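Integrase (Bovine immunodeficiency virus, PDB 3KKR) probably catalyses the insertion of the DNA copy of the viral genome into host DNA, this chain being its RNase H-like core. Local coordinates at residues D8-N13 against D101-L106; V19-N24 against R97-L102; G26-Q31 against L122-L127; E36-V41 against H68-L73. All coordinates share one frame; numbering follows the deposited sequence.

Contact 1: residues D8-N13 against D101-L106; sequences DNTHWN and DLKDRL. With NO3 (nitrate ion), chain F.
Leu106 lies over the face of the Trp12 indole. Its CG stands 3.8 Å from the centroid of the six-membered ring, only 5° off the ring normal, which is a CH-pi contact close to its ideal form. The indole gets there because CG of Trp12 lies anti to the backbone N (chi1 -167°), which swings the ring over the helix. The far end of the ring also meets backbone, with Trp12 CH2 3.5 Å from Leu106 O.

The polar part belongs to Lys103. Its chain is extended as far as CE and then bends at the last bond, bringing NZ to His11 O in a hydrogen bond of 2.8 Å. The ammonium meets the oxygen from above the carbonyl plane, 45° out of it, and not on a lone pair. It also lies at the indole edge, 3.9 Å from Trp12 CD1. Lys103 and Thr10 reach toward each other tip to tip, with Lys103 CE 3.5 Å from Thr10 CG2.

Farther along the helix, Arg105 NH2 donates to O1 of a nitrate at 3.0 Å, at the edge of the guanidinium. The ion probably comes from the crystallisation liquor. Arg105 NH1 bonds to Ser126 instead.

The contact thus joins the end of strand 4-11 and the loop that follows it to helix 89-110. Helix 116-130 adds Val116 against Trp12 and Ala119 against Leu106, and Ile17 of strand 16-22 also touches Leu106.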
loop_
_atom_site.group_PDB
_atom_site.type_symbol
_atom_site.label_atom_id
_atom_site.label_comp_id
_atom_site.label_asym_id
_atom_site.label_seq_id
_atom_site.Cartn_x
_atom_site.Cartn_y
_atom_site.Cartn_z
ATOM N N ASP A 8 2.213 6.263 0.810
ATOM C CA ASP A 8 1.795 7.642 0.961
ATOM C C ASP A 8 0.799 7.655 2.079
ATOM O O ASP A 8 0.083 6.672 2.286
ATOM C CB ASP A 8 1.122 8.147 -0.311
ATOM C CG ASP A 8 2.108 8.359 -1.443
ATOM O OD1 ASP A 8 3.163 9.000 -1.206
ATOM O OD2 ASP A 8 1.828 7.877 -2.566
ATOM N N ASN A 9 0.761 8.760 2.807
ATOM C CA ASN A 9 -0.224 8.942 3.856
ATOM C C ASN A 9 -1.466 9.616 3.297
ATOM O O ASN A 9 -1.386 10.503 2.449
ATOM C CB ASN A 9 0.362 9.746 5.018
ATOM C CG ASN A 9 1.461 8.992 5.746
ATOM O OD1 ASN A 9 1.261 7.863 6.193
ATOM N ND2 ASN A 9 2.629 9.616 5.870
ATOM N N THR A 10 -2.619 9.171 3.771
ATOM C CA THR A 10 -3.883 9.728 3.343
ATOM C C THR A 10 -4.715 10.081 4.567
ATOM O O THR A 10 -4.427 9.639 5.677
ATOM C CB THR A 10 -4.642 8.725 2.471
ATOM O OG1 THR A 10 -3.809 8.336 1.373
ATOM C CG2 THR A 10 -5.909 9.347 1.929
ATOM N N HIS A 11 -5.738 10.897 4.366
ATOM C CA HIS A 11 -6.654 11.221 5.444
ATOM C C HIS A 11 -8.060 10.901 4.982
ATOM O O HIS A 11 -8.413 11.170 3.836
ATOM C CB HIS A 11 -6.527 12.694 5.820
ATOM C CG HIS A 11 -5.151 13.085 6.253
ATOM N ND1 HIS A 11 -4.786 13.188 7.579
ATOM C CD2 HIS A 11 -4.041 13.393 5.535
ATOM C CE1 HIS A 11 -3.517 13.548 7.661
ATOM N NE2 HIS A 11 -3.042 13.676 6.432
ATOM N N TRP A 12 -8.859 10.304 5.856
ATOM C CA TRP A 12 -10.228 9.988 5.485
ATOM C C TRP A 12 -11.225 10.806 6.300
ATOM O O TRP A 12 -11.576 11.927 5.913
ATOM C CB TRP A 12 -10.498 8.497 5.616
ATOM C CG TRP A 12 -11.763 8.104 4.961
ATOM C CD1 TRP A 12 -12.172 8.439 3.702
ATOM C CD2 TRP A 12 -12.801 7.300 5.522
ATOM N NE1 TRP A 12 -13.407 7.892 3.445
ATOM C CE2 TRP A 12 -13.812 7.184 4.549
ATOM C CE3 TRP A 12 -12.973 6.664 6.754
ATOM C CZ2 TRP A 12 -14.978 6.459 4.770
ATOM C CZ3 TRP A 12 -14.129 5.943 6.969
ATOM C CH2 TRP A 12 -15.116 5.847 5.984
ATOM N N ASN A 13 -11.650 10.320 7.457
ATOM C CA ASN A 13 -12.555 11.065 8.316
ATOM C C ASN A 13 -11.694 12.011 8.730
ATOM O O ASN A 13 -11.487 12.924 8.127
ATOM C CB ASN A 13 -12.841 10.288 9.561
ATOM C CG ASN A 13 -14.012 9.464 9.395
ATOM O OD1 ASN A 13 -14.550 9.478 8.337
ATOM N ND2 ASN A 13 -14.461 8.802 10.402
ATOM N N ASP A 101 -10.324 4.093 -5.374
ATOM C CA ASP A 101 -11.052 2.861 -5.079
ATOM C C ASP A 101 -11.088 2.581 -3.573
ATOM O O ASP A 101 -12.104 2.141 -3.049
ATOM C CB ASP A 101 -10.441 1.676 -5.822
ATOM C CG ASP A 101 -10.558 1.806 -7.333
ATOM O OD1 ASP A 101 -9.770 1.149 -8.042
ATOM O OD2 ASP A 101 -11.433 2.561 -7.810
ATOM N N LEU A 102 -9.986 2.851 -2.875
ATOM C CA LEU A 102 -9.949 2.622 -1.433
ATOM C C LEU A 102 -10.947 3.507 -0.711
ATOM O O LEU A 102 -11.653 3.043 0.180
ATOM C CB LEU A 102 -8.552 2.847 -0.856
ATOM C CG LEU A 102 -8.406 2.416 0.614
ATOM C CD1 LEU A 102 -8.745 0.929 0.822
ATOM C CD2 LEU A 102 -7.013 2.715 1.145
ATOM N N LYS A 103 -10.998 4.779 -1.094
ATOM C CA LYS A 103 -11.941 5.723 -0.501
ATOM C C LYS A 103 -13.389 5.403 -0.866
ATOM O O LYS A 103 -14.298 5.649 -0.082
ATOM C CB LYS A 103 -11.602 7.160 -0.897
ATOM C CG LYS A 103 -10.359 7.696 -0.232
ATOM C CD LYS A 103 -10.180 9.173 -0.506
ATOM C CE LYS A 103 -8.950 9.719 0.207
ATOM N NZ LYS A 103 -9.010 9.504 1.681
ATOM N N ASP A 104 -13.603 4.862 -2.059
ATOM C CA ASP A 104 -14.936 4.405 -2.445
ATOM C C ASP A 104 -15.355 3.228 -1.583
ATOM O O ASP A 104 -16.392 3.270 -0.924
ATOM C CB ASP A 104 -14.982 3.993 -3.919
ATOM C CG ASP A 104 -14.933 5.184 -4.859
ATOM O OD1 ASP A 104 -14.704 4.976 -6.074
ATOM O OD2 ASP A 104 -15.121 6.324 -4.377
ATOM N N ARG A 105 -14.541 2.177 -1.601
ATOM C CA ARG A 105 -14.832 0.965 -0.843
ATOM C C ARG A 105 -14.926 1.271 0.643
ATOM O O ARG A 105 -15.711 0.658 1.359
ATOM C CB ARG A 105 -13.765 -0.106 -1.105
ATOM C CG ARG A 105 -13.763 -0.644 -2.533
ATOM C CD ARG A 105 -14.956 -1.558 -2.779
ATOM N NE ARG A 105 -16.210 -0.827 -2.938
ATOM C CZ ARG A 105 -17.412 -1.331 -2.678
ATOM N NH1 ARG A 105 -17.534 -2.570 -2.221
ATOM N NH2 ARG A 105 -18.495 -0.587 -2.860
ATOM N N LEU A 106 -14.132 2.235 1.093
ATOM C CA LEU A 106 -14.116 2.635 2.492
ATOM C C LEU A 106 -15.434 3.296 2.860
ATOM O O LEU A 106 -15.970 3.079 3.941
ATOM C CB LEU A 106 -12.958 3.602 2.728
ATOM C CG LEU A 106 -12.293 3.647 4.102
ATOM C CD1 LEU A 106 -12.272 2.276 4.757
ATOM C CD2 LEU A 106 -10.887 4.202 3.968
HETATM N N NO3 F . -21.646 -2.261 -2.114
HETATM O O1 NO3 F . -21.356 -1.485 -3.245
HETATM O O2 NO3 F . -21.878 -3.639 -2.259
HETATM O O3 NO3 F . -21.703 -1.663 -0.843
#

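Contact 2: residues V19-N24 against R97-L102; sequences VAVETN and RAHRDL
Both methyls of Val21 close on Ala98: CG1 and CG2 of the valine each lie 3.9 Å from CB of the alanine, so the small side chain is met by the whole fork of the branched one. Val19, two residues back on the same face of the strand, serves two partners. With CG1 anti to the backbone nitrogen (chi1 178°), that methyl comes obliquely to the His99 imidazole, 3.6 Å from its NE2, while Val19 CG2 passes alongside Leu102 CD2 at 4.1 Å. These side chains form the tight part.

Strand 16-22 and helix 89-110 belong to neighbouring layers of the integrase core, an RNase H-like fold in which helices pack on a mixed sheet. Here the short axes come within 9.7 Å and run at 125° to each other. Val28 of the next strand touches both Val19 and Ala98 and so continues the same apolar layer.

At the edge of the His99 ring the packing gives way to water. One molecule lies in the plane of the imidazole, 2.8 Å from NE2, and donates to Val19 O, bridging helix and strand. On the solvent-facing part of the helix, Arg100 grips Asp101 side-on: NE and NH2 both go to OD2, the latter at 2.9 Å in a salt bridge, and both arrive from the same face of the carboxylate.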
loop_
_atom_site.group_PDB
_atom_site.type_symbol
_atom_site.label_atom_id
_atom_site.label_comp_id
_atom_site.label_asym_id
_atom_site.label_seq_id
_atom_site.Cartn_x
_atom_site.Cartn_y
_atom_site.Cartn_z
ATOM N N VAL A 19 -0.835 4.205 3.179
ATOM C CA VAL A 19 -1.273 3.406 2.048
ATOM C C VAL A 19 -0.117 2.962 1.175
ATOM O O VAL A 19 0.643 3.787 0.662
ATOM C CB VAL A 19 -2.244 4.192 1.172
ATOM C CG1 VAL A 19 -2.656 3.371 -0.045
ATOM C CG2 VAL A 19 -3.445 4.613 1.986
ATOM N N ALA A 20 0.010 1.651 1.006
ATOM C CA ALA A 20 1.055 1.092 0.162
ATOM C C ALA A 20 0.422 0.379 -1.008
ATOM O O ALA A 20 -0.438 -0.475 -0.825
ATOM C CB ALA A 20 1.907 0.135 0.945
ATOM N N VAL A 21 0.852 0.738 -2.210
ATOM C CA VAL A 21 0.310 0.152 -3.419
ATOM C C VAL A 21 1.396 -0.560 -4.201
ATOM O O VAL A 21 2.455 0.001 -4.470
ATOM C CB VAL A 21 -0.345 1.213 -4.317
ATOM C CG1 VAL A 21 -1.042 0.552 -5.507
ATOM C CG2 VAL A 21 -1.332 2.048 -3.513
ATOM N N GLU A 22 1.127 -1.809 -4.552
ATOM C CA GLU A 22 2.000 -2.549 -5.442
ATOM C C GLU A 22 1.654 -2.138 -6.870
ATOM O O GLU A 22 0.561 -2.404 -7.357
ATOM C CB GLU A 22 1.803 -4.046 -5.235
ATOM C CG GLU A 22 3.044 -4.860 -5.512
ATOM C CD GLU A 22 3.141 -5.316 -6.948
ATOM O OE1 GLU A 22 4.228 -5.779 -7.340
ATOM O OE2 GLU A 22 2.134 -5.221 -7.681
ATOM N N THR A 23 2.591 -1.483 -7.537
ATOM C CA THR A 23 2.289 -0.778 -8.771
ATOM C C THR A 23 2.035 -1.677 -9.961
ATOM O O THR A 23 1.553 -1.216 -10.985
ATOM C CB THR A 23 3.418 0.167 -9.139
ATOM O OG1 THR A 23 4.641 -0.578 -9.233
ATOM C CG2 THR A 23 3.554 1.257 -8.082
ATOM N N ASN A 24 2.369 -2.951 -9.844
ATOM C CA ASN A 24 2.120 -3.874 -10.941
ATOM C C ASN A 24 0.707 -4.447 -10.903
ATOM O O ASN A 24 0.035 -4.537 -11.930
ATOM C CB ASN A 24 3.139 -5.016 -10.940
ATOM C CG ASN A 24 2.831 -6.059 -11.994
ATOM O OD1 ASN A 24 2.681 -5.734 -13.171
ATOM N ND2 ASN A 24 2.712 -7.313 -11.576
ATOM N N ARG A 97 -5.591 5.729 -8.846
ATOM C CA ARG A 97 -6.800 4.937 -8.925
ATOM C C ARG A 97 -6.986 4.162 -7.620
ATOM O O ARG A 97 -8.077 4.150 -7.043
ATOM C CB ARG A 97 -6.751 3.981 -10.113
ATOM C CG ARG A 97 -8.042 3.212 -10.316
ATOM C CD ARG A 97 -7.971 2.304 -11.527
ATOM N NE ARG A 97 -6.952 1.269 -11.376
ATOM C CZ ARG A 97 -6.560 0.461 -12.359
ATOM N NH1 ARG A 97 -5.626 -0.457 -12.136
ATOM N NH2 ARG A 97 -7.099 0.570 -13.570
ATOM N N ALA A 98 -5.916 3.528 -7.145
ATOM C CA ALA A 98 -6.006 2.721 -5.934
ATOM C C ALA A 98 -6.526 3.561 -4.778
ATOM O O ALA A 98 -7.406 3.130 -4.032
ATOM C CB ALA A 98 -4.666 2.119 -5.590
ATOM N N HIS A 99 -5.989 4.765 -4.638
ATOM C CA HIS A 99 -6.410 5.646 -3.556
ATOM C C HIS A 99 -7.899 5.955 -3.653
ATOM O O HIS A 99 -8.585 6.117 -2.641
ATOM C CB HIS A 99 -5.615 6.950 -3.585
ATOM C CG HIS A 99 -4.206 6.817 -3.087
ATOM N ND1 HIS A 99 -3.381 7.898 -2.903
ATOM C CD2 HIS A 99 -3.489 5.726 -2.737
ATOM C CE1 HIS A 99 -2.205 7.482 -2.460
ATOM N NE2 HIS A 99 -2.247 6.172 -2.349
ATOM N N ARG A 100 -8.402 6.032 -4.874
ATOM C CA ARG A 100 -9.781 6.444 -5.062
ATOM C C ARG A 100 -10.716 5.254 -4.861
ATOM O O ARG A 100 -11.765 5.382 -4.234
ATOM C CB ARG A 100 -9.958 7.109 -6.430
ATOM C CG ARG A 100 -11.303 7.787 -6.646
ATOM C CD ARG A 100 -12.311 6.790 -7.192
ATOM N NE ARG A 100 -11.649 5.694 -7.907
ATOM C CZ ARG A 100 -11.269 5.720 -9.186
ATOM N NH1 ARG A 100 -11.472 6.800 -9.940
ATOM N NH2 ARG A 100 -10.683 4.655 -9.717
ATOM N N ASP A 101 -10.324 4.093 -5.374
ATOM C CA ASP A 101 -11.052 2.861 -5.079
ATOM C C ASP A 101 -11.088 2.581 -3.573
ATOM O O ASP A 101 -12.104 2.141 -3.049
ATOM C CB ASP A 101 -10.441 1.676 -5.822
ATOM C CG ASP A 101 -10.558 1.806 -7.333
ATOM O OD1 ASP A 101 -9.770 1.149 -8.042
ATOM O OD2 ASP A 101 -11.433 2.561 -7.810
ATOM N N LEU A 102 -9.986 2.851 -2.875
ATOM C CA LEU A 102 -9.949 2.622 -1.433
ATOM C C LEU A 102 -10.947 3.507 -0.711
ATOM O O LEU A 102 -11.653 3.043 0.180
ATOM C CB LEU A 102 -8.552 2.847 -0.856
ATOM C CG LEU A 102 -8.406 2.416 0.614
ATOM C CD1 LEU A 102 -8.745 0.929 0.822
ATOM C CD2 LEU A 102 -7.013 2.715 1.145
HETATM O O HOH W 1 0.287 5.078 -1.816
#

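Contact 3: residues G26-Q31 against L122-L127; sequences GLVEAQ and LALVSL
The flat groups that Leu124 meets on the strand are backbone peptides rather than rings, since the side chains joining Val28 and Ala30 to the helix are all aliphatic. Leu124 CD1 lies equally near Ala30 N and Ala30 O, 3.9 Å from each, and its other methyl, CD2, is 3.7 Å from Val28 O. That carbonyl oxygen also accepts a hydrogen bond from the side-chain ND2 of Asn128, one residue beyond the helix segment, so a hydrogen bond lies beside the apolar contact.

The side chains themselves mesh as branched groups. Val28 and Leu124 cross at about a right angle, and CD2 of the leucine presses on CG1 of the valine at 3.6 Å. With chi2 at 171°, CD1 of Leu124 lies anti to CA and reaches the Ala30 backbone, while CD2 branches off to Val28. The second methyl of Val28, CG2, points to the next turn of the helix and finds Leu127 CD2 at 3.9 Å. Val28 therefore touches two leucines three residues apart, one with each methyl. Ala30 adds a looser touch, its CB 4.3 Å from Leu124 CD2.

Ala98 of helix 89-110 also packs against Val28, and Leu120, earlier in helix 116-130, touches Ala30. Strand and helix run almost exactly antiparallel, at 173° with their short axes 8.6 Å apart. This is the layered alpha/beta packing of the RNase H-like integrase core, where an outermost strand of the mixed sheet within this chain is covered by a helix.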
loop_
_atom_site.group_PDB
_atom_site.type_symbol
_atom_site.label_atom_id
_atom_site.label_comp_id
_atom_site.label_asym_id
_atom_site.label_seq_id
_atom_site.Cartn_x
_atom_site.Cartn_y
_atom_site.Cartn_z
ATOM N N GLY A 26 -1.740 -3.387 -8.556
ATOM C CA GLY A 26 -2.687 -2.465 -7.967
ATOM C C GLY A 26 -3.121 -2.936 -6.592
ATOM O O GLY A 26 -4.056 -2.400 -6.007
ATOM N N LEU A 27 -2.436 -3.944 -6.069
ATOM C CA LEU A 27 -2.732 -4.434 -4.733
ATOM C C LEU A 27 -2.413 -3.381 -3.683
ATOM O O LEU A 27 -1.359 -2.744 -3.731
ATOM C CB LEU A 27 -1.940 -5.702 -4.427
ATOM C CG LEU A 27 -2.360 -6.426 -3.153
ATOM C CD1 LEU A 27 -3.530 -7.361 -3.446
ATOM C CD2 LEU A 27 -1.198 -7.196 -2.589
ATOM N N VAL A 28 -3.324 -3.229 -2.723
ATOM C CA VAL A 28 -3.210 -2.213 -1.682
ATOM C C VAL A 28 -3.058 -2.791 -0.283
ATOM O O VAL A 28 -3.715 -3.765 0.086
ATOM C CB VAL A 28 -4.444 -1.310 -1.659
ATOM C CG1 VAL A 28 -4.341 -0.310 -0.522
ATOM C CG2 VAL A 28 -4.597 -0.611 -2.989
ATOM N N GLU A 29 -2.185 -2.162 0.495
ATOM C CA GLU A 29 -1.994 -2.498 1.898
ATOM C C GLU A 29 -2.047 -1.212 2.690
ATOM O O GLU A 29 -1.242 -0.312 2.478
ATOM C CB GLU A 29 -0.643 -3.172 2.111
ATOM C CG GLU A 29 -0.172 -3.181 3.568
ATOM C CD GLU A 29 -0.785 -4.311 4.395
ATOM O OE1 GLU A 29 -0.132 -4.755 5.360
ATOM O OE2 GLU A 29 -1.909 -4.758 4.082
ATOM N N ALA A 30 -3.006 -1.112 3.592
ATOM C CA ALA A 30 -3.183 0.127 4.324
ATOM C C ALA A 30 -3.353 -0.127 5.816
ATOM O O ALA A 30 -3.678 -1.235 6.241
ATOM C CB ALA A 30 -4.351 0.901 3.765
ATOM N N GLN A 31 -3.117 0.912 6.605
ATOM C CA GLN A 31 -3.128 0.787 8.053
ATOM C C GLN A 31 -3.374 2.157 8.664
ATOM O O GLN A 31 -2.728 3.134 8.284
ATOM C CB GLN A 31 -1.793 0.207 8.537
ATOM C CG GLN A 31 -1.509 0.397 10.025
ATOM C CD GLN A 31 -0.521 -0.630 10.591
ATOM O OE1 GLN A 31 0.280 -1.215 9.855
ATOM N NE2 GLN A 31 -0.579 -0.847 11.906
ATOM N N LEU A 122 -12.223 -4.429 5.684
ATOM C CA LEU A 122 -13.274 -4.804 4.740
ATOM C C LEU A 122 -13.074 -4.167 3.368
ATOM O O LEU A 122 -13.309 -4.806 2.347
ATOM C CB LEU A 122 -14.659 -4.450 5.285
ATOM C CG LEU A 122 -15.110 -5.237 6.519
ATOM C CD1 LEU A 122 -16.439 -4.737 7.021
ATOM C CD2 LEU A 122 -15.191 -6.719 6.223
ATOM N N ALA A 123 -12.641 -2.913 3.346
ATOM C CA ALA A 123 -12.373 -2.213 2.093
ATOM C C ALA A 123 -11.227 -2.844 1.311
ATOM O O ALA A 123 -11.292 -3.001 0.090
ATOM C CB ALA A 123 -12.068 -0.760 2.368
ATOM N N LEU A 124 -10.162 -3.198 2.016
ATOM C CA LEU A 124 -9.027 -3.855 1.385
ATOM C C LEU A 124 -9.403 -5.190 0.737
ATOM O O LEU A 124 -8.990 -5.474 -0.391
ATOM C CB LEU A 124 -7.911 -4.051 2.402
ATOM C CG LEU A 124 -7.316 -2.730 2.867
ATOM C CD1 LEU A 124 -6.379 -2.953 4.024
ATOM C CD2 LEU A 124 -6.602 -2.091 1.702
ATOM N N VAL A 125 -10.177 -6.013 1.442
ATOM C CA VAL A 125 -10.566 -7.310 0.884
ATOM C C VAL A 125 -11.437 -7.148 -0.354
ATOM O O VAL A 125 -11.276 -7.873 -1.329
ATOM C CB VAL A 125 -11.232 -8.255 1.926
ATOM C CG1 VAL A 125 -11.512 -7.531 3.216
ATOM C CG2 VAL A 125 -12.495 -8.882 1.360
ATOM N N SER A 126 -12.342 -6.178 -0.318
ATOM C CA SER A 126 -13.176 -5.866 -1.470
ATOM C C SER A 126 -12.318 -5.513 -2.692
ATOM O O SER A 126 -12.387 -6.165 -3.728
ATOM C CB SER A 126 -14.113 -4.706 -1.130
ATOM O OG SER A 126 -14.851 -4.293 -2.263
ATOM N N LEU A 127 -11.504 -4.480 -2.538
ATOM C CA LEU A 127 -10.639 -3.962 -3.586
ATOM C C LEU A 127 -9.690 -5.012 -4.150
ATOM O O LEU A 127 -9.614 -5.214 -5.366
ATOM C CB LEU A 127 -9.828 -2.811 -2.998
ATOM C CG LEU A 127 -9.360 -1.652 -3.865
ATOM C CD1 LEU A 127 -9.363 -0.403 -3.016
ATOM C CD2 LEU A 127 -7.973 -1.940 -4.423
#

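Contact 4: residues E36-V41 against H68-L73; sequences ETALQV and HRIENL
Arg69 lays its guanidinium flat over the first turn of the other helix. CA of Leu39 stands over the centre of the group, 3.6 Å above its plane, and Leu39 CB and the carbonyl carbon of Ala38 lie over the same face. The bends of the arginine chain at chi2 and chi3 bring the flat group onto this backbone. The leucine crosses it obliquely, with Leu39 CB 3.6 Å from Arg69 NH2. The charged end is thus laid on backbone and leucine carbons at the exposed rim.

Ile70 carries the inner half. Its CG1 packs on Ala38 CB at 3.9 Å. That branch lies beside the backbone N (chi1 -51°), and the turn at chi2 (-48°) folds CD1 back between the alanine and Val41. There CD1 sits 3.8 Å from Val41 CG1, the two side chains crossing at about a right angle, and it is also close to the carbonyl oxygen of Ala38.

Ala38 sits at the helix start: Thr37 is the N-cap, and its O takes the backbone bond of Val41 N at 3.0 Å. Farther in, Ala42 and Ile45 also touch Ile70, while Met7 of strand 4-11 touches Val41. The arrangement is helix-on-helix packing within the alpha/beta core of an RNase H-like domain, pairing the start of helix 38-51 with helix 68-76.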
loop_
_atom_site.group_PDB
_atom_site.type_symbol
_atom_site.label_atom_id
_atom_site.label_comp_id
_atom_site.label_asym_id
_atom_site.label_seq_id
_atom_site.Cartn_x
_atom_site.Cartn_y
_atom_site.Cartn_z
ATOM N N GLU A 36 1.913 11.031 12.027
ATOM C CA GLU A 36 2.822 10.858 10.906
ATOM C C GLU A 36 4.271 10.938 11.334
ATOM O O GLU A 36 4.935 11.946 11.111
ATOM C CB GLU A 36 2.539 11.877 9.811
ATOM C CG GLU A 36 1.236 11.625 9.114
ATOM C CD GLU A 36 1.039 12.529 7.933
ATOM O OE1 GLU A 36 -0.110 12.962 7.710
ATOM O OE2 GLU A 36 2.034 12.813 7.233
ATOM N N THR A 37 4.753 9.862 11.941
ATOM C CA THR A 37 6.149 9.769 12.338
ATOM C C THR A 37 6.844 8.581 11.681
ATOM O O THR A 37 6.200 7.592 11.317
ATOM C CB THR A 37 6.277 9.644 13.853
ATOM O OG1 THR A 37 5.390 8.624 14.326
ATOM C CG2 THR A 37 5.922 10.970 14.517
ATOM N N ALA A 38 8.164 8.684 11.531
ATOM C CA ALA A 38 8.960 7.598 10.976
ATOM C C ALA A 38 8.812 6.335 11.814
ATOM O O ALA A 38 8.952 5.227 11.305
ATOM C CB ALA A 38 10.419 7.997 10.864
ATOM N N LEU A 39 8.524 6.510 13.095
ATOM C CA LEU A 39 8.292 5.379 13.981
ATOM C C LEU A 39 7.082 4.604 13.503
ATOM O O LEU A 39 7.117 3.385 13.389
ATOM C CB LEU A 39 8.064 5.861 15.409
ATOM C CG LEU A 39 8.427 4.888 16.529
ATOM C CD1 LEU A 39 8.668 5.646 17.831
ATOM C CD2 LEU A 39 7.362 3.812 16.707
ATOM N N GLN A 40 6.003 5.320 13.219
ATOM C CA GLN A 40 4.795 4.691 12.708
ATOM C C GLN A 40 5.030 4.029 11.356
ATOM O O GLN A 40 4.641 2.880 11.147
ATOM C CB GLN A 40 3.681 5.721 12.591
ATOM C CG GLN A 40 3.297 6.314 13.919
ATOM C CD GLN A 40 3.000 5.241 14.937
ATOM O OE1 GLN A 40 2.014 4.515 14.819
ATOM N NE2 GLN A 40 3.856 5.130 15.946
ATOM N N VAL A 41 5.656 4.766 10.443
ATOM C CA VAL A 41 5.954 4.270 9.106
ATOM C C VAL A 41 6.808 3.001 9.158
ATOM O O VAL A 41 6.612 2.080 8.372
ATOM C CB VAL A 41 6.659 5.356 8.261
ATOM C CG1 VAL A 41 7.292 4.756 7.033
ATOM C CG2 VAL A 41 5.679 6.446 7.866
ATOM N N HIS A 68 16.265 8.803 8.989
ATOM C CA HIS A 68 17.332 7.809 9.023
ATOM C C HIS A 68 16.807 6.422 9.367
ATOM O O HIS A 68 17.287 5.415 8.846
ATOM C CB HIS A 68 18.419 8.199 10.021
ATOM C CG HIS A 68 19.464 7.146 10.197
ATOM N ND1 HIS A 68 19.373 6.159 11.155
ATOM C CD2 HIS A 68 20.608 6.900 9.510
ATOM C CE1 HIS A 68 20.420 5.357 11.058
ATOM N NE2 HIS A 68 21.185 5.790 10.072
ATOM N N ARG A 69 15.825 6.377 10.259
ATOM C CA ARG A 69 15.242 5.116 10.687
ATOM C C ARG A 69 14.688 4.322 9.500
ATOM O O ARG A 69 14.943 3.119 9.366
ATOM C CB ARG A 69 14.161 5.368 11.731
ATOM C CG ARG A 69 13.084 4.328 11.727
ATOM C CD ARG A 69 12.509 4.129 13.101
ATOM N NE ARG A 69 12.243 5.385 13.792
ATOM C CZ ARG A 69 11.767 5.446 15.033
ATOM N NH1 ARG A 69 11.508 4.326 15.698
ATOM N NH2 ARG A 69 11.547 6.617 15.610
ATOM N N ILE A 70 13.943 5.004 8.635
ATOM C CA ILE A 70 13.383 4.383 7.435
ATOM C C ILE A 70 14.470 3.946 6.457
ATOM O O ILE A 70 14.465 2.819 5.978
ATOM C CB ILE A 70 12.405 5.328 6.714
ATOM C CG1 ILE A 70 11.375 5.874 7.702
ATOM C CG2 ILE A 70 11.734 4.616 5.557
ATOM C CD1 ILE A 70 10.735 4.806 8.573
ATOM N N GLU A 71 15.403 4.842 6.165
ATOM C CA GLU A 71 16.505 4.524 5.265
ATOM C C GLU A 71 17.294 3.307 5.753
ATOM O O GLU A 71 17.680 2.438 4.970
ATOM C CB GLU A 71 17.435 5.730 5.136
ATOM C CG GLU A 71 16.743 7.008 4.697
ATOM C CD GLU A 71 17.652 8.227 4.772
ATOM O OE1 GLU A 71 18.765 8.113 5.329
ATOM O OE2 GLU A 71 17.255 9.303 4.275
ATOM N N ASN A 72 17.531 3.257 7.056
ATOM C CA ASN A 72 18.281 2.171 7.666
ATOM C C ASN A 72 17.521 0.866 7.557
ATOM O O ASN A 72 18.081 -0.172 7.214
ATOM C CB ASN A 72 18.529 2.486 9.138
ATOM C CG ASN A 72 19.372 1.434 9.831
ATOM O OD1 ASN A 72 18.875 0.673 10.671
ATOM N ND2 ASN A 72 20.656 1.381 9.481
ATOM N N LEU A 73 16.235 0.931 7.867
ATOM C CA LEU A 73 15.375 -0.234 7.805
ATOM C C LEU A 73 15.423 -0.841 6.407
ATOM O O LEU A 73 15.638 -2.043 6.250
ATOM C CB LEU A 73 13.946 0.152 8.175
ATOM C CG LEU A 73 12.940 -0.990 8.276
ATOM C CD1 LEU A 73 13.378 -1.959 9.365
ATOM C CD2 LEU A 73 11.559 -0.437 8.567
#

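How the contacts relate
From the N terminus, strand 4-11 opens contact 1 and strand 16-22 opens contact 2; both close far along the chain on helix 89-110, sharing Asp101 and Leu102. Strand 27-33 opens contact 3, which closes later still, on helix 116-130, so contact 3 crosses both. Contact 4, the short loop from helix 38-51 to helix 68-76, is nested inside all three. Contacts 1 to 3 tie three adjacent strands to two successive helices, and contact 3 touches contacts 1 and 2 where Leu127 packs against the helix at Asp101 and Leu102. Contact 4 lies on the opposite side of the chain's centre from contact 3, about 22 Å away between centres.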